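Local coordinates for coenzyme Q-binding protein COQ10 START domain-containing protein (Thermus thermophilus, PDB 2D4R) that is of unknown function but, as a putative member of the START-domain superfamily related to COQ10, probably binds a lipid or similar hydrophobic ligand, at residues P14-L24 / E66-R74. Sequence-based numbering, arbitrary orientation.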
loop_
_atom_site.group_PDB
_atom_site.type_symbol
_atom_site.label_atom_id
_atom_site.label_comp_id
_atom_site.label_asym_id
_atom_site.label_seq_id
_atom_site.Cartn_x
_atom_site.Cartn_y
_atom_site.Cartn_z
ATOM N N PRO A 14 15.079 7.931 4.816
ATOM C CA PRO A 14 13.697 7.715 5.245
ATOM C C PRO A 14 12.756 8.854 4.890
ATOM O O PRO A 14 11.639 8.625 4.443
ATOM C CB PRO A 14 13.815 7.511 6.757
ATOM C CG PRO A 14 15.213 6.997 6.955
ATOM C CD PRO A 14 16.043 7.684 5.906
ATOM N N GLU A 15 13.202 10.084 5.091
ATOM C CA GLU A 15 12.331 11.223 4.847
ATOM C C GLU A 15 11.955 11.286 3.371
ATOM O O GLU A 15 10.834 11.656 3.018
ATOM C CB GLU A 15 13.013 12.530 5.262
ATOM C CG GLU A 15 12.112 13.752 5.061
ATOM C CD GLU A 15 12.191 14.757 6.200
ATOM O OE1 GLU A 15 13.307 15.000 6.715
ATOM O OE2 GLU A 15 11.131 15.308 6.576
ATOM N N ARG A 16 12.900 10.918 2.510
ATOM C CA ARG A 16 12.677 10.980 1.074
ATOM C C ARG A 16 11.772 9.829 0.637
ATOM O O ARG A 16 10.836 10.032 -0.125
ATOM C CB ARG A 16 14.012 10.918 0.330
ATOM C CG ARG A 16 13.917 11.057 -1.196
ATOM C CD ARG A 16 15.327 11.132 -1.812
ATOM N NE ARG A 16 16.162 12.080 -1.075
ATOM C CZ ARG A 16 17.489 12.038 -1.009
ATOM N NH1 ARG A 16 18.138 12.957 -0.312
ATOM N NH2 ARG A 16 18.174 11.086 -1.635
ATOM N N VAL A 17 12.046 8.627 1.133
ATOM C CA VAL A 17 11.214 7.471 0.816
ATOM C C VAL A 17 9.788 7.705 1.325
ATOM O O VAL A 17 8.812 7.409 0.637
ATOM C CB VAL A 17 11.796 6.176 1.448
ATOM C CG1 VAL A 17 10.941 4.956 1.066
ATOM C CG2 VAL A 17 13.245 5.978 0.982
ATOM N N TYR A 18 9.676 8.268 2.523
ATOM C CA TYR A 18 8.383 8.565 3.097
ATOM C C TYR A 18 7.618 9.543 2.209
ATOM O O TYR A 18 6.443 9.327 1.925
ATOM C CB TYR A 18 8.562 9.145 4.501
ATOM C CG TYR A 18 7.312 9.751 5.101
ATOM C CD1 TYR A 18 7.081 11.121 5.034
ATOM C CD2 TYR A 18 6.373 8.960 5.759
ATOM C CE1 TYR A 18 5.947 11.689 5.612
ATOM C CE2 TYR A 18 5.240 9.516 6.335
ATOM C CZ TYR A 18 5.033 10.877 6.260
ATOM O OH TYR A 18 3.915 11.432 6.836
ATOM N N ARG A 19 8.279 10.611 1.763
ATOM C CA ARG A 19 7.587 11.660 0.994
ATOM C C ARG A 19 7.133 11.173 -0.376
ATOM O O ARG A 19 6.081 11.563 -0.862
ATOM C CB ARG A 19 8.474 12.897 0.809
ATOM C CG ARG A 19 8.184 14.058 1.770
ATOM C CD ARG A 19 6.752 14.605 1.618
ATOM N NE ARG A 19 6.702 15.954 1.041
ATOM C CZ ARG A 19 5.605 16.713 0.976
ATOM N NH1 ARG A 19 5.666 17.923 0.433
ATOM N NH2 ARG A 19 4.449 16.270 1.456
ATOM N N LEU A 20 7.940 10.322 -0.994
ATOM C CA LEU A 20 7.599 9.747 -2.284
ATOM C C LEU A 20 6.463 8.735 -2.200
ATOM O O LEU A 20 5.720 8.549 -3.166
ATOM C CB LEU A 20 8.826 9.081 -2.894
ATOM C CG LEU A 20 9.883 10.061 -3.381
ATOM C CD1 LEU A 20 11.168 9.312 -3.697
ATOM C CD2 LEU A 20 9.340 10.796 -4.606
ATOM N N ALA A 21 6.320 8.078 -1.054
ATOM C CA ALA A 21 5.204 7.152 -0.863
ATOM C C ALA A 21 3.908 7.912 -0.582
ATOM O O ALA A 21 2.810 7.416 -0.834
ATOM C CB ALA A 21 5.507 6.209 0.269
ATOM N N LYS A 22 4.045 9.128 -0.067
ATOM C CA LYS A 22 2.895 9.933 0.316
ATOM C C LYS A 22 2.228 10.541 -0.907
ATOM O O LYS A 22 1.022 10.774 -0.917
ATOM C CB LYS A 22 3.329 11.038 1.273
ATOM C CG LYS A 22 2.197 11.921 1.744
ATOM C CD LYS A 22 2.732 13.090 2.531
ATOM C CE LYS A 22 1.657 14.124 2.770
ATOM N NZ LYS A 22 2.154 15.176 3.689
ATOM N N ASP A 23 3.022 10.796 -1.939
ATOM C CA ASP A 23 2.501 11.262 -3.216
ATOM C C ASP A 23 2.017 10.051 -3.989
ATOM O O ASP A 23 2.706 9.568 -4.904
ATOM C CB ASP A 23 3.596 11.977 -4.010
ATOM C CG ASP A 23 3.172 12.293 -5.442
ATOM O OD1 ASP A 23 1.957 12.373 -5.711
ATOM O OD2 ASP A 23 4.063 12.464 -6.295
ATOM N N LEU A 24 0.835 9.568 -3.606
ATOM C CA LEU A 24 0.303 8.321 -4.134
ATOM C C LEU A 24 0.160 8.384 -5.649
ATOM O O LEU A 24 0.424 7.409 -6.350
ATOM C CB LEU A 24 -1.060 8.019 -3.514
ATOM C CG LEU A 24 -1.110 7.887 -1.995
ATOM C CD1 LEU A 24 -2.552 7.733 -1.522
ATOM C CD2 LEU A 24 -0.296 6.707 -1.593
ATOM N N GLU A 66 -5.985 7.386 4.409
ATOM C CA GLU A 66 -4.674 7.322 5.036
ATOM C C GLU A 66 -4.389 8.545 5.893
ATOM O O GLU A 66 -4.648 9.683 5.501
ATOM C CB GLU A 66 -3.569 7.139 3.985
ATOM C CG GLU A 66 -3.748 7.927 2.720
ATOM C CD GLU A 66 -4.354 7.095 1.610
ATOM O OE1 GLU A 66 -5.130 7.650 0.804
ATOM O OE2 GLU A 66 -4.052 5.885 1.543
ATOM N N GLU A 67 -3.869 8.284 7.086
ATOM C CA GLU A 67 -3.451 9.327 8.002
ATOM C C GLU A 67 -1.934 9.329 7.971
ATOM O O GLU A 67 -1.295 8.289 8.217
ATOM C CB GLU A 67 -3.952 9.020 9.414
ATOM C CG GLU A 67 -3.859 10.174 10.393
ATOM C CD GLU A 67 -4.127 9.744 11.831
ATOM O OE1 GLU A 67 -3.638 8.661 12.242
ATOM O OE2 GLU A 67 -4.827 10.488 12.550
ATOM N N TRP A 68 -1.370 10.495 7.656
ATOM C CA TRP A 68 0.062 10.647 7.459
ATOM C C TRP A 68 0.699 11.287 8.686
ATOM O O TRP A 68 0.264 12.349 9.143
ATOM C CB TRP A 68 0.327 11.500 6.209
ATOM C CG TRP A 68 -0.104 10.829 4.922
ATOM C CD1 TRP A 68 -1.243 11.072 4.212
ATOM C CD2 TRP A 68 0.583 9.780 4.224
ATOM N NE1 TRP A 68 -1.315 10.243 3.120
ATOM C CE2 TRP A 68 -0.207 9.440 3.100
ATOM C CE3 TRP A 68 1.791 9.091 4.439
ATOM C CZ2 TRP A 68 0.168 8.441 2.189
ATOM C CZ3 TRP A 68 2.164 8.095 3.532
ATOM C CH2 TRP A 68 1.349 7.781 2.419
ATOM N N ASP A 69 1.725 10.632 9.218
ATOM C CA ASP A 69 2.464 11.163 10.337
ATOM C C ASP A 69 3.837 11.680 9.880
ATOM O O ASP A 69 4.832 10.948 9.888
ATOM C CB ASP A 69 2.620 10.079 11.396
ATOM C CG ASP A 69 3.232 10.599 12.662
ATOM O OD1 ASP A 69 3.882 11.662 12.613
ATOM O OD2 ASP A 69 3.067 9.945 13.708
ATOM N N ASP A 70 3.875 12.949 9.486
ATOM C CA ASP A 70 5.073 13.564 8.926
ATOM C C ASP A 70 6.220 13.560 9.925
ATOM O O ASP A 70 7.365 13.334 9.560
ATOM C CB ASP A 70 4.779 15.010 8.500
ATOM C CG ASP A 70 3.760 15.104 7.368
ATOM O OD1 ASP A 70 2.793 15.891 7.499
ATOM O OD2 ASP A 70 3.924 14.399 6.348
ATOM N N GLU A 71 5.910 13.815 11.189
ATOM C CA GLU A 71 6.925 13.845 12.239
ATOM C C GLU A 71 7.725 12.551 12.325
ATOM O O GLU A 71 8.954 12.565 12.290
ATOM C CB GLU A 71 6.264 14.112 13.590
ATOM C CG GLU A 71 6.211 15.562 13.960
ATOM C CD GLU A 71 7.292 15.906 14.945
ATOM O OE1 GLU A 71 7.151 15.514 16.123
ATOM O OE2 GLU A 71 8.281 16.553 14.543
ATOM N N ASN A 72 7.020 11.431 12.432
ATOM C CA ASN A 72 7.663 10.151 12.688
ATOM C C ASN A 72 7.764 9.251 11.459
ATOM O O ASN A 72 8.103 8.074 11.579
ATOM C CB ASN A 72 6.920 9.418 13.807
ATOM C CG ASN A 72 6.914 10.200 15.116
ATOM O OD1 ASN A 72 7.331 11.357 15.164
ATOM N ND2 ASN A 72 6.443 9.566 16.181
ATOM N N LEU A 73 7.462 9.796 10.284
ATOM C CA LEU A 73 7.591 9.049 9.026
ATOM C C LEU A 73 6.826 7.726 9.033
ATOM O O LEU A 73 7.383 6.674 8.683
ATOM C CB LEU A 73 9.063 8.768 8.731
ATOM C CG LEU A 73 9.989 9.971 8.572
ATOM C CD1 LEU A 73 11.414 9.484 8.313
ATOM C CD2 LEU A 73 9.506 10.843 7.437
ATOM N N ARG A 74 5.561 7.786 9.449
ATOM C CA ARG A 74 4.664 6.630 9.444
ATOM C C ARG A 74 3.316 7.057 8.867
ATOM O O ARG A 74 2.988 8.244 8.828
ATOM C CB ARG A 74 4.386 6.092 10.855
ATOM C CG ARG A 74 5.503 6.053 11.867
ATOM C CD ARG A 74 5.011 5.214 13.055
ATOM N NE ARG A 74 5.823 5.375 14.257
ATOM C CZ ARG A 74 5.387 5.898 15.400
ATOM N NH1 ARG A 74 4.132 6.320 15.516
ATOM N NH2 ARG A 74 6.211 5.999 16.433
#
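Tyr-18, Lys-22, Trp-68 and Leu-73 make this a helix-on-sheet contact of the START-like (Bet v 1-like) fold, in which helix 14-22 packs on the end of strand 58-69 and the hairpin turn leading to strand 74-82. A chi1 of 168°, which sets CG of Tyr-18 opposite the backbone N, sends the ring across to the turn, where Leu-73 CA lies over one face, 3.9 Å from the ring centroid, in a CH-pi contact, and Leu-73 CD2 comes to 3.4 Å from Tyr-18 CG. Trp-68 turns its edge toward the tyrosine face in an offset edge-to-face pair, planes 82° apart, while Phe-93 adds another edge-to-face partner. At the ring's edge, in its plane, Tyr-18 OH donates to Asp-70 OD2 at 3.0 Å, meeting it from above the carboxylate plane. Lys-22 serves two chemistries: its CG sits over the Trp-68 six-membered ring, 3.7 Å from the centroid, and the extended chain carries NZ to within 3.3 Å of Asp-70 OD2, a salt bridge whose hydrogen bond is weak. A branched leucine suits the turn because its second methyl, Leu-73 CD1, also reaches Pro-14 CB at 3.5 Å. A phenylalanine in place of Tyr-18 would probably keep the edge-to-face pair and the CH-pi contact but leave Asp-70 to the weak lysine bond alone within this contact, freer to turn. One carboxylate oxygen thus gathers a phenol and an ammonium at the margin of an aromatic-aliphatic core, polar pinning added to apolar packing between helix and hairpin.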